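Local coordinates for protein transcriptional regulator, LacI family (Burkholderia phymatum, PDB 2RGY) that probably controls transcription by binding DNA in response to a small effector, perhaps a sugar, held in the cleft of its ligand-binding domain, at residues F19-G24 with D225-A230; S169-E174 with C195-M200; S239-T244 with T273-A278. One frame throughout, in Å; residues are numbered along the deposited sequence.

In the fold
The chain folds into two lobes, a five-stranded parallel sheet and a six-stranded mixed sheet, each flanked by helices. Contact 1 spans the cleft between them, where effectors bind in LacI-family relatives. Contact 2 and the strand pairing of contact 3 belong to the second lobe; the end of 239-244 leads out to helix 21-36 of the first. Contact 2 pairs two helix starts beside the cleft, its centre about 11 Å from that of contact 1. The centre of contact 3 is about 12 Å from contact 1 and 16 Å from contact 2. Acidic side chains join all three: D198 OD2 lies 2.6 Å from D227 N, D198 OD1 2.7 Å from S239 OG.

Contact 1: F19-G24 with D225-A230; sequences FGSYYG and DDDYSA
D227 presents its carboxylate to the first residues of helix 21-36, above all to Y22. One oxygen, D227 OD2, lies 3.3 Å from Y22 CA and comes up near the plane of the Y22 ring, at its edge; the other, D227 OD1, is 3.4 Å from Y22 CB. D227 OD2 is equally near Y22 N, at 3.3 Å, but the angle there is poor and the pair is not hydrogen-bonded. The acid therefore rests against the amino end of the helix rather than capping it, although the partial positive charge expected there may still favour a carboxylate at this place. D225 adds a looser contact, its OD1 4.2 Å from Y22 CD1. With the ring and the D227 carboxylate turned 53° apart, the two groups meet without lying flat on each other. S21 completes the first shell, where S21 OG lies 3.3 Å from Y228 N.

Further out, Y22 CG stands anti to the backbone N (chi1 176°), and Y22 CD2 sits over the centre of the Y23 ring, 3.7 Å above its plane. G20 is the N-cap of the helix, and G24 N bonds back to G20 O. Within its own lobe, D227 N donates to D198 OD2, which holds the acidic turn against the start of helix 198-210. S21 also packs on F19 of the second subunit. A helix start in one lobe facing a loop after a strand of the other is characteristic of the interlobe cleft of the periplasmic-binding-protein-like fold, where relatives in the LacI family bind their effectors.

Contact 2: S169-E174 with C195-M200; sequences SDFSPE and CANDTM
F171 and M200 bury the most surface here, with T199 next. The M200 side chain, a selenomethionine, lies against the turn that precedes helix 173-186: its SE is 3.5 Å from F171 N and equally close to S169 CB, while the bend at chi3 (-67°) directs CE to within 3.9 Å of F171 CD1. The F171 ring also reaches the start of the other segment, where CE1 meets A196 CB at 3.7 Å and CD1 lies beside the N197 amide, whose plane is 46° from that of the ring. N197 also grips the F171 backbone, ND2 donating to F171 O at 3.0 Å with an N-H...O angle of 154°. The other atom of that amide, OD1, accepts from M200 N (2.8 Å) and so caps helix 198-210. One side chain thus ties a helix start to the facing turn, both polar atoms in use. T199 extends the apolar contact, CG2 fitting against P173 CG at 3.5 Å.

D170 braces the turn, its OD1 accepting from S172 N, an Asx turn, and from S172 OG on the same face of the carboxylate. S172 OG in turn accepts from G175 N. F171 further packs on helix 141-155, and its ring meets that of H76. The contact lies where strands 166-168 and 192-195 each lead into the next helix, 173-186 and 198-210.

Contact 3: S239-T244 with T273-A278; sequences SVHIPT and TVSMRA
T273 OG1 sits between the backbone N and the carbonyl carbon (chi1 55°), 3.7 Å from H241 CB, and the two side chains lie side by side, pointing the same way. S275, on the same face of the sheet, turns OG beside its backbone N (chi1 -60°), 3.6 Å from H241 CB. In the backbone, strands 239-241 and 273-275 pair antiparallel. S239 and S275 exchange two hydrogen bonds, S275 N to S239 O at 2.7 Å and S239 N to S275 O at 3.1 Å. The H241–T273 pair is uneven: H241 N reaches T273 O at 2.6 Å, whereas the return bond from T273 N is weak. V240 and V274, the non-hydrogen-bonded pair between them, share the other face, which helix 112-125 covers.

Strand 273-275 thereby forms an edge of the mixed sheet. On the face of H241 and S275, polar groups from both segments converge on D226: H241 ND1 and S275 OG both hydrogen-bond to OD2, while R277 NH2 forms a salt bridge with OD1. R277 NH1 hydrogen-bonds to L237 O. These donors would probably favour a charged carboxylate on the buried D226, tying segment 273-278 to the acidic turn by salt bridge and hydroxyl bond.

Contact 1: F19-G24 with D225-A230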
loop_
_atom_site.group_PDB
_atom_site.type_symbol
_atom_site.label_atom_id
_atom_site.label_comp_id
_atom_site.label_asym_id
_atom_site.label_seq_id
_atom_site.Cartn_x
_atom_site.Cartn_y
_atom_site.Cartn_z
ATOM N N PHE A 19 4.613 -2.680 -1.089
ATOM C CA PHE A 19 3.674 -2.353 -0.020
ATOM C C PHE A 19 4.050 -1.173 0.857
ATOM O O PHE A 19 5.222 -0.932 1.128
ATOM C CB PHE A 19 3.452 -3.578 0.855
ATOM C CG PHE A 19 2.989 -4.779 0.088
ATOM C CD1 PHE A 19 3.889 -5.782 -0.275
ATOM C CD2 PHE A 19 1.654 -4.893 -0.295
ATOM C CE1 PHE A 19 3.465 -6.893 -1.019
ATOM C CE2 PHE A 19 1.209 -5.994 -1.038
ATOM C CZ PHE A 19 2.116 -6.998 -1.402
ATOM N N GLY A 20 3.024 -0.466 1.330
ATOM C CA GLY A 20 3.222 0.707 2.161
ATOM C C GLY A 20 2.994 1.909 1.267
ATOM O O GLY A 20 3.521 1.940 0.156
ATOM N N SER A 21 2.206 2.885 1.710
ATOM C CA SER A 21 1.953 4.059 0.880
ATOM C C SER A 21 3.223 4.880 0.626
ATOM O O SER A 21 3.273 5.717 -0.274
ATOM C CB SER A 21 0.870 4.935 1.517
ATOM O OG SER A 21 1.236 5.345 2.823
ATOM N N TYR A 22 4.253 4.629 1.429
ATOM C CA TYR A 22 5.531 5.320 1.283
ATOM C C TYR A 22 6.143 4.896 -0.056
ATOM O O TYR A 22 6.538 5.731 -0.866
ATOM C CB TYR A 22 6.470 4.938 2.433
ATOM C CG TYR A 22 7.852 5.527 2.314
ATOM C CD1 TYR A 22 8.088 6.881 2.577
ATOM C CD2 TYR A 22 8.925 4.731 1.925
ATOM C CE1 TYR A 22 9.374 7.422 2.456
ATOM C CE2 TYR A 22 10.204 5.257 1.802
ATOM C CZ TYR A 22 10.424 6.603 2.067
ATOM O OH TYR A 22 11.698 7.104 1.923
ATOM N N TYR A 23 6.211 3.590 -0.293
ATOM C CA TYR A 23 6.770 3.113 -1.546
ATOM C C TYR A 23 5.808 3.383 -2.693
ATOM O O TYR A 23 6.240 3.592 -3.821
ATOM C CB TYR A 23 7.119 1.631 -1.444
ATOM C CG TYR A 23 8.257 1.407 -0.475
ATOM C CD1 TYR A 23 9.530 1.897 -0.750
ATOM C CD2 TYR A 23 8.043 0.779 0.747
ATOM C CE1 TYR A 23 10.567 1.777 0.174
ATOM C CE2 TYR A 23 9.070 0.649 1.682
ATOM C CZ TYR A 23 10.331 1.153 1.386
ATOM O OH TYR A 23 11.353 1.045 2.308
ATOM N N GLY A 24 4.510 3.389 -2.405
ATOM C CA GLY A 24 3.539 3.679 -3.444
ATOM C C GLY A 24 3.745 5.096 -3.955
ATOM O O GLY A 24 3.604 5.369 -5.148
ATOM N N ASP A 225 6.702 9.460 8.774
ATOM C CA ASP A 225 6.455 9.397 7.327
ATOM C C ASP A 225 5.226 10.232 6.984
ATOM O O ASP A 225 5.269 11.082 6.097
ATOM C CB ASP A 225 6.198 7.961 6.813
ATOM C CG ASP A 225 7.451 7.089 6.791
ATOM O OD1 ASP A 225 8.572 7.626 6.721
ATOM O OD2 ASP A 225 7.314 5.842 6.819
ATOM N N ASP A 226 4.145 9.979 7.715
ATOM C CA ASP A 226 2.841 10.618 7.519
ATOM C C ASP A 226 2.283 10.033 6.234
ATOM O O ASP A 226 1.817 10.742 5.333
ATOM C CB ASP A 226 2.931 12.145 7.419
ATOM C CG ASP A 226 1.551 12.807 7.420
ATOM O OD1 ASP A 226 0.584 12.160 7.881
ATOM O OD2 ASP A 226 1.433 13.971 6.977
ATOM N N ASP A 227 2.370 8.708 6.166
ATOM C CA ASP A 227 1.882 7.958 5.028
ATOM C C ASP A 227 0.369 8.148 5.063
ATOM O O ASP A 227 -0.205 8.404 6.128
ATOM C CB ASP A 227 2.328 6.495 5.175
ATOM C CG ASP A 227 3.754 6.271 4.648
ATOM O OD1 ASP A 227 4.442 5.332 5.114
ATOM O OD2 ASP A 227 4.187 7.033 3.744
ATOM N N TYR A 228 -0.298 8.054 3.924
ATOM C CA TYR A 228 -1.722 8.313 3.982
ATOM C C TYR A 228 -2.644 7.233 4.517
ATOM O O TYR A 228 -3.842 7.220 4.252
ATOM C CB TYR A 228 -2.180 8.908 2.651
ATOM C CG TYR A 228 -1.684 10.344 2.533
ATOM C CD1 TYR A 228 -1.390 10.916 1.289
ATOM C CD2 TYR A 228 -1.514 11.139 3.686
ATOM C CE1 TYR A 228 -0.938 12.249 1.191
ATOM C CE2 TYR A 228 -1.069 12.467 3.596
ATOM C CZ TYR A 228 -0.785 13.014 2.347
ATOM O OH TYR A 228 -0.375 14.338 2.263
ATOM N N SER A 229 -2.071 6.353 5.326
ATOM C CA SER A 229 -2.840 5.316 5.996
ATOM C C SER A 229 -3.029 5.837 7.429
ATOM O O SER A 229 -3.839 5.308 8.200
ATOM C CB SER A 229 -2.057 3.999 6.022
ATOM O OG SER A 229 -2.737 3.009 6.793
ATOM N N ALA A 230 -2.284 6.891 7.767
ATOM C CA ALA A 230 -2.320 7.486 9.106
ATOM C C ALA A 230 -3.603 8.223 9.458
ATOM O O ALA A 230 -4.140 8.053 10.558
ATOM C CB ALA A 230 -1.118 8.420 9.292
#

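Contact 2: S169-E174 with C195-M200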
loop_
_atom_site.group_PDB
_atom_site.type_symbol
_atom_site.label_atom_id
_atom_site.label_comp_id
_atom_site.label_asym_id
_atom_site.label_seq_id
_atom_site.Cartn_x
_atom_site.Cartn_y
_atom_site.Cartn_z
ATOM N N SER A 169 13.361 -3.167 15.172
ATOM C CA SER A 169 12.417 -3.898 14.334
ATOM C C SER A 169 12.784 -3.775 12.850
ATOM O O SER A 169 13.897 -3.369 12.523
ATOM C CB SER A 169 10.991 -3.411 14.581
ATOM O OG SER A 169 10.068 -4.318 14.011
ATOM N N ASP A 170 11.851 -4.097 11.953
ATOM C CA ASP A 170 12.157 -4.061 10.526
ATOM C C ASP A 170 11.268 -3.223 9.614
ATOM O O ASP A 170 11.278 -3.431 8.408
ATOM C CB ASP A 170 12.186 -5.494 9.991
ATOM C CG ASP A 170 10.840 -6.183 10.116
ATOM O OD1 ASP A 170 9.862 -5.510 10.511
ATOM O OD2 ASP A 170 10.750 -7.390 9.813
ATOM N N PHE A 171 10.518 -2.277 10.170
ATOM C CA PHE A 171 9.623 -1.424 9.374
ATOM C C PHE A 171 8.362 -2.107 8.834
ATOM O O PHE A 171 7.538 -1.445 8.196
ATOM C CB PHE A 171 10.353 -0.806 8.166
ATOM C CG PHE A 171 11.337 0.276 8.518
ATOM C CD1 PHE A 171 11.013 1.264 9.451
ATOM C CD2 PHE A 171 12.570 0.340 7.871
ATOM C CE1 PHE A 171 11.907 2.310 9.738
ATOM C CE2 PHE A 171 13.474 1.376 8.144
ATOM C CZ PHE A 171 13.139 2.366 9.080
ATOM N N SER A 172 8.207 -3.409 9.061
ATOM C CA SER A 172 7.031 -4.128 8.556
ATOM C C SER A 172 5.873 -4.196 9.547
ATOM O O SER A 172 6.055 -3.985 10.742
ATOM C CB SER A 172 7.409 -5.560 8.183
ATOM O OG SER A 172 7.732 -6.303 9.351
ATOM N N PRO A 173 4.659 -4.516 9.058
ATOM C CA PRO A 173 3.490 -4.613 9.938
ATOM C C PRO A 173 3.700 -5.630 11.056
ATOM O O PRO A 173 3.470 -5.327 12.226
ATOM C CB PRO A 173 2.368 -5.038 8.987
ATOM C CG PRO A 173 2.780 -4.430 7.688
ATOM C CD PRO A 173 4.264 -4.725 7.653
ATOM N N GLU A 174 4.131 -6.835 10.687
ATOM C CA GLU A 174 4.364 -7.903 11.661
ATOM C C GLU A 174 5.507 -7.557 12.619
ATOM O O GLU A 174 5.472 -7.927 13.794
ATOM C CB GLU A 174 4.683 -9.221 10.952
ATOM C CG GLU A 174 5.949 -9.167 10.104
ATOM C CD GLU A 174 5.686 -8.764 8.659
ATOM O OE1 GLU A 174 4.763 -7.956 8.412
ATOM O OE2 GLU A 174 6.420 -9.254 7.766
ATOM N N CYS A 195 7.374 5.487 17.037
ATOM C CA CYS A 195 7.565 4.414 16.068
ATOM C C CYS A 195 8.252 4.959 14.821
ATOM O O CYS A 195 7.787 5.922 14.215
ATOM C CB CYS A 195 6.219 3.800 15.699
ATOM S SG CYS A 195 5.452 2.960 17.083
ATOM N N ALA A 196 9.350 4.316 14.441
ATOM C CA ALA A 196 10.162 4.718 13.295
ATOM C C ALA A 196 9.411 4.941 11.981
ATOM O O ALA A 196 9.921 5.622 11.089
ATOM C CB ALA A 196 11.292 3.710 13.091
ATOM N N ASN A 197 8.226 4.351 11.850
ATOM C CA ASN A 197 7.411 4.552 10.653
ATOM C C ASN A 197 5.949 4.291 10.989
ATOM O O ASN A 197 5.647 3.593 11.959
ATOM C CB ASN A 197 7.900 3.676 9.480
ATOM C CG ASN A 197 7.432 2.229 9.559
ATOM O OD1 ASN A 197 7.045 1.730 10.618
ATOM N ND2 ASN A 197 7.491 1.539 8.423
ATOM N N ASP A 198 5.053 4.882 10.206
ATOM C CA ASP A 198 3.617 4.741 10.430
ATOM C C ASP A 198 3.141 3.287 10.432
ATOM O O ASP A 198 2.232 2.935 11.185
ATOM C CB ASP A 198 2.829 5.537 9.378
ATOM C CG ASP A 198 2.971 7.048 9.557
ATOM O OD1 ASP A 198 3.458 7.489 10.618
ATOM O OD2 ASP A 198 2.586 7.801 8.642
ATOM N N THR A 199 3.751 2.454 9.594
ATOM C CA THR A 199 3.373 1.048 9.507
ATOM C C THR A 199 3.489 0.362 10.859
ATOM O O THR A 199 2.533 -0.244 11.335
ATOM C CB THR A 199 4.251 0.295 8.486
ATOM O OG1 THR A 199 3.970 0.792 7.173
ATOM C CG2 THR A 199 3.960 -1.208 8.511
HETATM N N MSE A 200 4.653 0.463 11.487
HETATM C CA MSE A 200 4.835 -0.179 12.777
HETATM C C MSE A 200 3.941 0.499 13.828
HETATM O O MSE A 200 3.438 -0.158 14.742
HETATM C CB MSE A 200 6.307 -0.131 13.207
HETATM C CG MSE A 200 7.282 -0.882 12.283
HETATM SE SE MSE A 200 8.946 -1.077 13.002
HETATM C CE MSE A 200 9.506 0.628 13.025
#

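Contact 3: S239-T244 with T273-A278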
loop_
_atom_site.group_PDB
_atom_site.type_symbol
_atom_site.label_atom_id
_atom_site.label_comp_id
_atom_site.label_asym_id
_atom_site.label_seq_id
_atom_site.Cartn_x
_atom_site.Cartn_y
_atom_site.Cartn_z
ATOM N N SER A 239 1.728 12.039 13.094
ATOM C CA SER A 239 2.963 11.582 12.481
ATOM C C SER A 239 3.863 12.699 11.980
ATOM O O SER A 239 3.395 13.777 11.637
ATOM C CB SER A 239 2.608 10.651 11.312
ATOM O OG SER A 239 3.754 10.135 10.656
ATOM N N VAL A 240 5.163 12.424 11.955
ATOM C CA VAL A 240 6.141 13.373 11.452
ATOM C C VAL A 240 6.001 13.319 9.925
ATOM O O VAL A 240 6.103 12.250 9.312
ATOM C CB VAL A 240 7.573 12.964 11.863
ATOM C CG1 VAL A 240 8.589 13.846 11.167
ATOM C CG2 VAL A 240 7.731 13.073 13.379
ATOM N N HIS A 241 5.746 14.473 9.320
ATOM C CA HIS A 241 5.567 14.546 7.880
ATOM C C HIS A 241 6.868 14.690 7.090
ATOM O O HIS A 241 7.564 15.697 7.204
ATOM C CB HIS A 241 4.658 15.712 7.516
ATOM C CG HIS A 241 4.439 15.845 6.045
ATOM N ND1 HIS A 241 3.542 15.059 5.358
ATOM C CD2 HIS A 241 5.047 16.625 5.121
ATOM C CE1 HIS A 241 3.604 15.350 4.071
ATOM N NE2 HIS A 241 4.511 16.296 3.899
ATOM N N ILE A 242 7.170 13.687 6.273
ATOM C CA ILE A 242 8.373 13.666 5.438
ATOM C C ILE A 242 7.970 13.988 3.995
ATOM O O ILE A 242 7.064 13.357 3.451
ATOM C CB ILE A 242 9.034 12.266 5.466
ATOM C CG1 ILE A 242 9.519 11.943 6.883
ATOM C CG2 ILE A 242 10.186 12.211 4.475
ATOM C CD1 ILE A 242 10.562 12.934 7.422
ATOM N N PRO A 243 8.652 14.957 3.352
ATOM C CA PRO A 243 8.339 15.353 1.972
ATOM C C PRO A 243 8.831 14.342 0.946
ATOM O O PRO A 243 9.697 14.639 0.133
ATOM C CB PRO A 243 9.044 16.698 1.844
ATOM C CG PRO A 243 10.316 16.433 2.575
ATOM C CD PRO A 243 9.862 15.653 3.821
ATOM N N THR A 244 8.248 13.153 0.980
ATOM C CA THR A 244 8.629 12.075 0.082
ATOM C C THR A 244 8.265 12.309 -1.377
ATOM O O THR A 244 9.060 12.013 -2.267
ATOM C CB THR A 244 8.008 10.752 0.562
ATOM O OG1 THR A 244 8.593 10.403 1.824
ATOM C CG2 THR A 244 8.254 9.633 -0.445
ATOM N N THR A 273 7.636 18.577 9.040
ATOM C CA THR A 273 6.727 19.126 10.032
ATOM C C THR A 273 6.013 17.970 10.718
ATOM O O THR A 273 6.259 16.801 10.401
ATOM C CB THR A 273 5.666 20.016 9.376
ATOM O OG1 THR A 273 4.989 19.265 8.361
ATOM C CG2 THR A 273 6.313 21.257 8.748
ATOM N N VAL A 274 5.141 18.290 11.665
ATOM C CA VAL A 274 4.396 17.252 12.359
ATOM C C VAL A 274 2.919 17.372 12.044
ATOM O O VAL A 274 2.328 18.443 12.181
ATOM C CB VAL A 274 4.591 17.329 13.876
ATOM C CG1 VAL A 274 3.674 16.347 14.564
ATOM C CG2 VAL A 274 6.027 17.000 14.221
ATOM N N SER A 275 2.330 16.271 11.601
ATOM C CA SER A 275 0.916 16.260 11.289
ATOM C C SER A 275 0.178 15.838 12.551
ATOM O O SER A 275 0.091 14.656 12.866
ATOM C CB SER A 275 0.641 15.288 10.143
ATOM O OG SER A 275 1.359 15.694 8.991
HETATM N N MSE A 276 -0.326 16.823 13.283
HETATM C CA MSE A 276 -1.035 16.563 14.526
HETATM C C MSE A 276 -2.422 16.005 14.277
HETATM O O MSE A 276 -3.247 16.640 13.620
HETATM C CB MSE A 276 -1.159 17.848 15.358
HETATM C CG MSE A 276 0.098 18.275 16.109
HETATM SE SE MSE A 276 0.639 17.137 17.429
HETATM C CE MSE A 276 -0.875 16.819 18.281
ATOM N N ARG A 277 -2.676 14.814 14.802
ATOM C CA ARG A 277 -3.985 14.200 14.638
ATOM C C ARG A 277 -4.541 13.868 16.009
ATOM O O ARG A 277 -4.570 14.745 16.871
ATOM C CB ARG A 277 -3.886 12.973 13.722
ATOM C CG ARG A 277 -3.370 13.356 12.328
ATOM C CD ARG A 277 -3.918 12.462 11.232
ATOM N NE ARG A 277 -3.508 12.894 9.894
ATOM C CZ ARG A 277 -2.287 12.739 9.392
ATOM N NH1 ARG A 277 -1.336 12.160 10.115
ATOM N NH2 ARG A 277 -2.016 13.155 8.163
ATOM N N ALA A 278 -4.940 12.624 16.254
ATOM C CA ALA A 278 -5.523 12.308 17.551
ATOM C C ALA A 278 -4.833 11.263 18.417
ATOM O O ALA A 278 -5.376 10.872 19.452
ATOM C CB ALA A 278 -6.987 11.920 17.357
#